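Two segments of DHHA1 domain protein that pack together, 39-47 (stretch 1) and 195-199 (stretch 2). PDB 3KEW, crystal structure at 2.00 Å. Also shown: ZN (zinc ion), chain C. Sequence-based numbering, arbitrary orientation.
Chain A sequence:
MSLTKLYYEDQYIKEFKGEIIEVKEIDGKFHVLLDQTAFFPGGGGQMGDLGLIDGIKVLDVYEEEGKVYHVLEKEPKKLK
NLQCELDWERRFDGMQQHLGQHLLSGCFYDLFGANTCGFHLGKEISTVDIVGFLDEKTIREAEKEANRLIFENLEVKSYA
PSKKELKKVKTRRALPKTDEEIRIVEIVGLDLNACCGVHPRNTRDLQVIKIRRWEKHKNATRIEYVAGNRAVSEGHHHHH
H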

ATOM      1  N   PHE A  39      -6.280  -6.724  -9.078  1.00 44.81           N
ATOM      2  CA  PHE A  39      -6.188  -7.333  -7.745  1.00 41.07           C
ATOM      3  C   PHE A  39      -4.732  -7.317  -7.282  1.00 44.77           C
ATOM      4  O   PHE A  39      -3.875  -7.984  -7.880  1.00 43.60           O
ATOM      5  N   PHE A  40      -4.456  -6.532  -6.236  1.00 44.31           N
ATOM      6  CA  PHE A  40      -3.136  -6.478  -5.593  1.00 43.93           C
ATOM      7  C   PHE A  40      -2.959  -7.788  -4.835  1.00 45.60           C
ATOM      8  O   PHE A  40      -3.877  -8.194  -4.103  1.00 41.82           O
ATOM      9  N   PRO A  41      -1.827  -8.492  -5.059  1.00 45.70           N
ATOM     10  CA  PRO A  41      -1.502  -9.714  -4.296  1.00 48.71           C
ATOM     11  C   PRO A  41      -0.950  -9.465  -2.874  1.00 54.04           C
ATOM     12  O   PRO A  41      -0.929 -10.392  -2.045  1.00 50.79           O
ATOM     13  N   GLY A  42      -0.534  -8.229  -2.603  1.00 49.80           N
ATOM     14  CA  GLY A  42       0.191  -7.894  -1.382  1.00 52.52           C
ATOM     15  C   GLY A  42       1.593  -7.424  -1.720  1.00 52.35           C
ATOM     16  O   GLY A  42       2.108  -7.750  -2.789  1.00 55.59           O
ATOM     17  N   GLY A  43       2.212  -6.659  -0.818  1.00 49.79           N
ATOM     18  CA  GLY A  43       3.558  -6.119  -1.045  1.00 46.23           C
ATOM     19  C   GLY A  43       3.906  -4.930  -0.163  1.00 50.24           C
ATOM     20  O   GLY A  43       3.051  -4.102   0.144  1.00 52.02           O
ATOM     21  N   GLY A  44       5.167  -4.850   0.251  1.00 52.10           N
ATOM     22  CA  GLY A  44       5.645  -3.780   1.139  1.00 51.74           C
ATOM     23  C   GLY A  44       4.979  -3.682   2.513  1.00 52.61           C
ATOM     24  O   GLY A  44       5.017  -2.620   3.143  1.00 44.63           O
ATOM     25  N   GLY A  45       4.378  -4.782   2.973  1.00 45.80           N
ATOM     26  CA  GLY A  45       3.659  -4.804   4.239  1.00 46.05           C
ATOM     27  C   GLY A  45       2.147  -4.702   4.096  1.00 50.22           C
ATOM     28  O   GLY A  45       1.401  -4.916   5.057  1.00 47.13           O
ATOM     29  N   GLN A  46       1.695  -4.383   2.885  1.00 43.71           N
ATOM     30  CA  GLN A  46       0.295  -4.132   2.619  1.00 43.18           C
ATOM     31  C   GLN A  46      -0.375  -5.414   2.160  1.00 48.20           C
ATOM     32  O   GLN A  46       0.193  -6.157   1.356  1.00 47.09           O
ATOM     33  N   MET A  47      -1.576  -5.659   2.681  1.00 50.19           N
ATOM     34  CA  MET A  47      -2.384  -6.831   2.347  1.00 57.12           C
ATOM     35  C   MET A  47      -2.920  -6.807   0.917  1.00 53.55           C
ATOM     36  O   MET A  47      -2.996  -5.750   0.291  1.00 51.09           O
ATOM     37  N   CYS A 195       9.212   1.623  -2.424  1.00 41.17           N
ATOM     38  CA  CYS A 195       8.031   0.964  -1.873  1.00 42.69           C
ATOM     39  C   CYS A 195       7.262   0.224  -2.961  1.00 43.79           C
ATOM     40  O   CYS A 195       7.035   0.765  -4.040  1.00 48.48           O
ATOM     41  N   CYS A 196       6.857  -1.005  -2.646  1.00 43.02           N
ATOM     42  CA  CYS A 196       6.032  -1.850  -3.513  1.00 51.31           C
ATOM     43  C   CYS A 196       4.547  -1.730  -3.175  1.00 49.10           C
ATOM     44  O   CYS A 196       3.721  -2.508  -3.670  1.00 48.54           O
ATOM     45  N   GLY A 197       4.206  -0.775  -2.314  1.00 42.60           N
ATOM     46  CA  GLY A 197       2.814  -0.575  -1.931  1.00 42.66           C
ATOM     47  C   GLY A 197       1.968   0.048  -3.026  1.00 42.23           C
ATOM     48  O   GLY A 197       2.489   0.547  -4.031  1.00 37.71           O
ATOM     49  N   VAL A 198       0.657  -0.016  -2.829  1.00 38.22           N
ATOM     50  CA  VAL A 198      -0.316   0.718  -3.637  1.00 40.78           C
ATOM     51  C   VAL A 198      -0.855   1.890  -2.801  1.00 42.73           C
ATOM     52  O   VAL A 198      -1.555   1.694  -1.800  1.00 41.85           O
ATOM     53  N   HIS A 199      -0.492   3.100  -3.216  1.00 43.38           N
ATOM     54  CA  HIS A 199      -0.781   4.325  -2.478  1.00 43.07           C
ATOM     55  C   HIS A 199      -1.840   5.202  -3.170  1.00 46.91           C
ATOM     56  O   HIS A 199      -2.022   5.114  -4.390  1.00 44.83           O
TER

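The direct hydrogen bonds between the stretches are a two-point pairing between the Gln46 amide and the backbone of Val198. Val198 N donates to Gln46 OE1 (3.1 Å, N-H...O 148°), and Gln46 NE2 donates to Val198 O (3.2 Å, 157°). The side chain is extended, with CB toward stretch 2 and chi1 and chi2 both t; with chi3 at -7°, OE1 and NE2 reach Val198 N and O.

Zinc anchors the other polar cluster. Cys195, chi1 t with CB sideways, binds ZN through SG at 2.6 Å; the same SG accepts hydrogen bonds from Gly197 N (3.2 Å) and His199 NE2 (3.4 Å). Three waters also ligate the metal, alongside two atoms from elsewhere in the structure. Water 1, 2.4 Å from ZN, donates to Gly44 O at 2.5 Å, tying the type I' turn Gly43-Gln46 to the metal site.

Apolar packing centres on Phe40 (chi1 t) and Val198 (chi1 t), both pointing toward the opposing stretch. Val198 CG2 lies 3.9 Å from the Phe40 ring centroid, 19° off the normal, a CH-pi contact over one face. At the ring edge, Phe40 CZ approaches Cys196 O to 3.4 Å. Cys196 (chi1 m) also points inward, its CB 4.1 Å from Gly44 N. An ideal CB on Gly43 would be crowded by Phe40 CZ at 3.3 Å.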

ATOM      1  CB  PHE A  39      -6.749  -8.769  -7.727  1.00 34.61           C
ATOM      2  CG  PHE A  39      -8.256  -8.852  -7.904  1.00 40.58           C
ATOM      3  CD1 PHE A  39      -9.101  -8.909  -6.794  1.00 38.32           C
ATOM      4  CD2 PHE A  39      -8.827  -8.886  -9.173  1.00 45.67           C
ATOM      5  CE1 PHE A  39     -10.489  -8.963  -6.945  1.00 44.99           C
ATOM      6  CE2 PHE A  39     -10.217  -8.960  -9.337  1.00 40.20           C
ATOM      7  CZ  PHE A  39     -11.051  -8.991  -8.218  1.00 39.46           C
ATOM      8  CB  PHE A  40      -3.086  -5.283  -4.628  1.00 45.34           C
ATOM      9  CG  PHE A  40      -1.708  -4.951  -4.089  1.00 45.70           C
ATOM     10  CD1 PHE A  40      -1.523  -4.723  -2.721  1.00 42.38           C
ATOM     11  CD2 PHE A  40      -0.610  -4.828  -4.939  1.00 46.30           C
ATOM     12  CE1 PHE A  40      -0.263  -4.388  -2.208  1.00 44.69           C
ATOM     13  CE2 PHE A  40       0.653  -4.501  -4.440  1.00 43.56           C
ATOM     14  CZ  PHE A  40       0.827  -4.269  -3.068  1.00 41.12           C
ATOM     15  CB  PRO A  41      -0.436 -10.395  -5.167  1.00 48.14           C
ATOM     16  CG  PRO A  41       0.234  -9.271  -5.894  1.00 47.22           C
ATOM     17  CD  PRO A  41      -0.807  -8.198  -6.086  1.00 43.88           C
ATOM     18  CB  GLN A  46       0.187  -3.052   1.546  1.00 41.07           C
ATOM     19  CG  GLN A  46      -1.206  -2.607   1.153  1.00 35.18           C
ATOM     20  CD  GLN A  46      -1.134  -1.398   0.256  1.00 47.24           C
ATOM     21  OE1 GLN A  46      -0.045  -0.839   0.041  1.00 37.83           O
ATOM     22  NE2 GLN A  46      -2.283  -0.983  -0.286  1.00 28.75           N
ATOM     23  CB  MET A  47      -3.552  -6.959   3.326  1.00 59.04           C
ATOM     24  CG  MET A  47      -3.321  -7.983   4.434  1.00 74.27           C
ATOM     25  SD  MET A  47      -4.749  -8.178   5.529  1.00 80.01           S
ATOM     26  CE  MET A  47      -4.658  -9.939   5.894  1.00 73.39           C
ATOM     27  CB  CYS A 195       7.101   1.983  -1.189  1.00 35.07           C
ATOM     28  SG  CYS A 195       5.718   1.206  -0.373  1.00 43.63           S
ATOM     29  CB  CYS A 196       6.440  -3.323  -3.357  1.00 53.99           C
ATOM     30  SG  CYS A 196       8.088  -3.699  -3.947  1.00 72.75           S
ATOM     31  CB  VAL A 198      -1.437  -0.232  -4.171  1.00 40.80           C
ATOM     32  CG1 VAL A 198      -2.643   0.548  -4.701  1.00 36.67           C
ATOM     33  CG2 VAL A 198      -0.863  -1.137  -5.275  1.00 40.50           C
ATOM     34  CB  HIS A 199       0.524   5.116  -2.301  1.00 42.44           C
ATOM     35  CG  HIS A 199       1.488   4.468  -1.357  1.00 42.83           C
ATOM     36  ND1 HIS A 199       1.625   4.869  -0.047  1.00 38.13           N
ATOM     37  CD2 HIS A 199       2.333   3.421  -1.522  1.00 35.31           C
ATOM     38  CE1 HIS A 199       2.526   4.110   0.551  1.00 43.41           C
ATOM     39  NE2 HIS A 199       2.968   3.220  -0.321  1.00 38.70           N
TER
HETATM   40 ZN    ZN C 240       6.090   1.522   2.152  1.00 53.93          ZN
HETATM   41  O   HOH W   1       6.616  -0.806   2.491  1.00 43.56           O
HETATM   42  O   HOH W   2       8.303   1.784   1.976  1.00 56.35           O
HETATM   43  O   HOH W   3       6.719   1.806   4.369  1.00 38.86           O